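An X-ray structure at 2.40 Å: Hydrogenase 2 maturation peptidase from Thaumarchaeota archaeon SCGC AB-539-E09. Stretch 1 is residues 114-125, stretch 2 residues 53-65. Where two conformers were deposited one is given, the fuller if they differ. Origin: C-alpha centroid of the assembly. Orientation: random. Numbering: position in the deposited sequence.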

# COMPACT_ATOMS: atom_id res chain seq x y z
N LYS A 114 0.33 11.25 -16.67
CA LYS A 114 0.66 10.39 -17.81
C LYS A 114 1.12 11.21 -19.01
O LYS A 114 2.05 10.81 -19.72
CB LYS A 114 -0.54 9.52 -18.18
CG LYS A 114 -0.26 8.56 -19.32
CD LYS A 114 -1.45 7.61 -19.55
CE LYS A 114 -2.76 8.39 -19.75
NZ LYS A 114 -3.97 7.55 -19.47
N SER A 115 0.49 12.37 -19.24
CA SER A 115 0.98 13.27 -20.27
C SER A 115 2.35 13.83 -19.91
O SER A 115 3.33 13.65 -20.65
CB SER A 115 -0.03 14.39 -20.48
OG SER A 115 -1.35 13.86 -20.55
N ILE A 116 2.44 14.51 -18.77
CA ILE A 116 3.66 15.21 -18.37
C ILE A 116 4.86 14.26 -18.35
O ILE A 116 5.97 14.64 -18.72
CB ILE A 116 3.43 15.87 -16.99
CG1 ILE A 116 2.25 16.83 -17.08
CG2 ILE A 116 4.61 16.65 -16.54
CD1 ILE A 116 2.46 17.92 -18.10
N GLY A 117 4.63 13.00 -17.96
CA GLY A 117 5.70 12.03 -17.80
C GLY A 117 6.47 11.69 -19.08
O GLY A 117 7.57 11.12 -18.99
N VAL A 118 5.92 12.02 -20.25
CA VAL A 118 6.58 11.70 -21.51
C VAL A 118 7.00 12.93 -22.31
O VAL A 118 7.69 12.78 -23.33
CB VAL A 118 5.71 10.78 -22.40
CG1 VAL A 118 5.44 9.45 -21.72
CG2 VAL A 118 4.44 11.47 -22.76
N LEU A 119 6.62 14.15 -21.90
CA LEU A 119 7.23 15.34 -22.47
C LEU A 119 8.74 15.23 -22.31
O LEU A 119 9.21 14.56 -21.38
CB LEU A 119 6.75 16.61 -21.77
CG LEU A 119 5.28 17.05 -21.82
CD1 LEU A 119 5.09 18.47 -21.20
CD2 LEU A 119 4.73 16.99 -23.23
N PRO A 120 9.51 15.71 -23.27
CA PRO A 120 10.97 15.64 -23.15
C PRO A 120 11.46 16.61 -22.10
O PRO A 120 10.86 17.67 -21.87
CB PRO A 120 11.47 16.03 -24.55
CG PRO A 120 10.31 16.70 -25.21
CD PRO A 120 9.08 16.09 -24.63
N GLY A 121 12.56 16.23 -21.44
CA GLY A 121 13.12 17.03 -20.37
C GLY A 121 13.64 18.38 -20.80
O GLY A 121 13.82 19.26 -19.95
N GLU A 122 13.87 18.58 -22.10
CA GLU A 122 14.41 19.83 -22.64
C GLU A 122 13.29 20.63 -23.32
O GLU A 122 12.97 20.39 -24.48
CB GLU A 122 15.55 19.54 -23.61
CG GLU A 122 16.66 18.75 -22.99
CD GLU A 122 17.81 19.62 -22.56
OE1 GLU A 122 18.29 20.42 -23.39
OE2 GLU A 122 18.23 19.52 -21.38
N VAL A 123 12.72 21.59 -22.58
CA VAL A 123 11.59 22.41 -23.04
C VAL A 123 11.94 23.88 -22.88
O VAL A 123 12.26 24.34 -21.78
CB VAL A 123 10.30 22.08 -22.27
CG1 VAL A 123 9.12 22.95 -22.77
CG2 VAL A 123 9.95 20.61 -22.41
N THR A 124 11.84 24.63 -23.98
CA THR A 124 12.23 26.03 -24.09
C THR A 124 11.08 26.79 -24.75
O THR A 124 10.45 26.30 -25.69
CB THR A 124 13.52 26.21 -24.91
OG1 THR A 124 14.64 25.73 -24.17
CG2 THR A 124 13.79 27.70 -25.27
N LEU A 125 10.77 27.98 -24.23
CA LEU A 125 9.65 28.77 -24.74
C LEU A 125 10.18 30.15 -25.06
O LEU A 125 10.87 30.77 -24.23
CB LEU A 125 8.48 28.86 -23.76
CG LEU A 125 7.73 27.58 -23.43
CD1 LEU A 125 8.23 27.02 -22.07
CD2 LEU A 125 6.27 27.85 -23.38
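Stretch 2, residues 53-65: TVATDLEDYEKVI

How does stretch 2 run along stretch 1? It starts as a short helix from Val54, widened into a pi-type turn in which Leu58 N bonds to Thr53 O (3.0 Å) and Glu59 N to Val54 O (3.0 Å). A type I turn from Leu58 to Tyr61 follows, closed by Tyr61 N to Leu58 O at 3.1 Å. The chain then extends into strand 63-65, parallel to strand 122-125, their directions 6° apart and their axes 4.8 Å at closest approach.

Which backbone groups are satisfied between the strands? Val64 serves stretch 1 with both its polar atoms: Val64 N donates to Glu122 O (2.9 Å, 166°), and Thr124 N donates to Val64 O (3.0 Å, 145°). These two bonds straddle Val123, whose CA approaches Val64 O at 3.5 Å. Similar CA-H...O contacts join Lys63 CA to Glu122 O (3.4 Å) and Ile65 CA to Thr124 O (3.3 Å).

What occupies the charged and hydroxyl groups beside the strands? Lys63 shares a sheet face with Glu122 and Thr124; its side chain is extended as far as CE, with chi4 in p, and Lys63 NZ lies 3.5 Å from Glu122 OE1, a long salt bridge. Lys63 NZ also donates to water 1 (2.8 Å), which hydrogen-bonds Thr124 OG1 at 2.8 Å and donates weakly to Val64 O at 3.4 Å. The water thus links the lysine to the threonine, whose OG1 lies 4.5 Å from Lys63 NZ.

What packs before and against the strands? Mostly apolar side chains: Val118 CG2 meets Val54 CG1 at 3.4 Å, Leu119 CD2 reaches Leu58 CD2 at 3.5 Å, and Pro120, ahead of its strand, rests on a strand residue, with Pro120 CG 3.5 Å from Val64 CG2. Glu59 OE1 lies 3.4 Å from Val118 CB, while Glu59 OE2 accepts from Thr56 N (3.1 Å), within its own stretch.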

# COMPACT_ATOMS: atom_id res chain seq x y z
N THR A 53 -0.64 16.70 -30.16
CA THR A 53 -0.80 15.53 -29.31
C THR A 53 0.54 15.12 -28.69
O THR A 53 1.59 15.10 -29.35
CB THR A 53 -1.37 14.37 -30.12
OG1 THR A 53 -2.55 14.80 -30.80
CG2 THR A 53 -1.71 13.18 -29.21
N VAL A 54 0.50 14.77 -27.40
CA VAL A 54 1.67 14.27 -26.70
C VAL A 54 1.96 12.82 -27.08
O VAL A 54 3.05 12.49 -27.55
CB VAL A 54 1.50 14.43 -25.17
CG1 VAL A 54 2.67 13.80 -24.40
CG2 VAL A 54 1.37 15.91 -24.81
N ALA A 55 0.98 11.94 -26.90
CA ALA A 55 1.16 10.54 -27.29
C ALA A 55 1.35 10.42 -28.80
O ALA A 55 0.66 11.08 -29.59
CB ALA A 55 -0.03 9.70 -26.83
N THR A 56 2.33 9.60 -29.20
CA THR A 56 2.64 9.27 -30.60
C THR A 56 3.12 10.48 -31.41
O THR A 56 3.17 10.39 -32.65
CB THR A 56 1.45 8.62 -31.33
OG1 THR A 56 0.43 9.60 -31.55
CG2 THR A 56 0.88 7.46 -30.52
N ASP A 57 3.46 11.59 -30.77
CA ASP A 57 3.91 12.76 -31.52
C ASP A 57 4.94 13.53 -30.71
O ASP A 57 6.14 13.40 -30.95
CB ASP A 57 2.73 13.67 -31.90
CG ASP A 57 3.12 14.80 -32.84
OD1 ASP A 57 4.25 14.79 -33.35
OD2 ASP A 57 2.30 15.72 -33.08
N LEU A 58 4.49 14.32 -29.74
CA LEU A 58 5.43 15.16 -28.98
C LEU A 58 6.44 14.31 -28.21
O LEU A 58 7.62 14.67 -28.11
CB LEU A 58 4.65 16.07 -28.04
CG LEU A 58 5.40 17.19 -27.34
CD1 LEU A 58 6.16 18.06 -28.32
CD2 LEU A 58 4.40 18.02 -26.60
N GLU A 59 6.01 13.17 -27.69
CA GLU A 59 6.92 12.33 -26.91
C GLU A 59 8.05 11.75 -27.75
O GLU A 59 9.05 11.29 -27.18
CB GLU A 59 6.14 11.20 -26.24
CG GLU A 59 5.68 10.12 -27.19
CD GLU A 59 4.89 9.04 -26.48
OE1 GLU A 59 4.93 8.98 -25.22
OE2 GLU A 59 4.22 8.24 -27.17
N ASP A 60 7.96 11.78 -29.07
CA ASP A 60 9.06 11.26 -29.87
C ASP A 60 10.20 12.25 -30.05
O ASP A 60 11.18 11.92 -30.71
CB ASP A 60 8.55 10.81 -31.24
CG ASP A 60 7.49 9.72 -31.13
OD1 ASP A 60 7.49 8.99 -30.11
OD2 ASP A 60 6.67 9.60 -32.07
N TYR A 61 10.11 13.44 -29.48
CA TYR A 61 11.22 14.39 -29.50
C TYR A 61 11.95 14.35 -28.17
O TYR A 61 11.36 14.06 -27.12
CB TYR A 61 10.74 15.82 -29.77
CG TYR A 61 10.06 15.92 -31.10
CD1 TYR A 61 10.79 16.19 -32.25
CD2 TYR A 61 8.69 15.72 -31.22
CE1 TYR A 61 10.17 16.26 -33.49
CE2 TYR A 61 8.06 15.80 -32.45
CZ TYR A 61 8.81 16.07 -33.58
OH TYR A 61 8.20 16.13 -34.80
N GLU A 62 13.24 14.64 -28.22
CA GLU A 62 14.03 14.79 -27.00
C GLU A 62 14.21 16.25 -26.61
O GLU A 62 14.60 16.54 -25.48
CB GLU A 62 15.40 14.14 -27.18
CG GLU A 62 16.32 14.89 -28.12
CD GLU A 62 17.68 14.21 -28.31
OE1 GLU A 62 17.94 13.19 -27.64
OE2 GLU A 62 18.50 14.71 -29.12
N LYS A 63 13.96 17.18 -27.52
CA LYS A 63 14.08 18.59 -27.20
C LYS A 63 12.97 19.32 -27.94
O LYS A 63 12.66 18.99 -29.08
CB LYS A 63 15.48 19.10 -27.57
CG LYS A 63 15.72 20.57 -27.31
CD LYS A 63 17.16 20.92 -27.59
CE LYS A 63 17.43 22.40 -27.36
NZ LYS A 63 17.42 22.71 -25.90
N VAL A 64 12.33 20.27 -27.26
CA VAL A 64 11.25 21.06 -27.83
C VAL A 64 11.52 22.53 -27.58
O VAL A 64 11.94 22.92 -26.48
CB VAL A 64 9.86 20.69 -27.26
CG1 VAL A 64 8.81 21.49 -27.96
CG2 VAL A 64 9.59 19.24 -27.49
N ILE A 65 11.27 23.34 -28.61
CA ILE A 65 11.29 24.80 -28.53
C ILE A 65 9.94 25.29 -29.02
O ILE A 65 9.55 25.00 -30.17
CB ILE A 65 12.42 25.39 -29.38
CG1 ILE A 65 13.77 24.86 -28.91
CG2 ILE A 65 12.38 26.93 -29.41
CD1 ILE A 65 14.94 25.41 -29.74
O HOH W 1 14.86 22.97 -24.80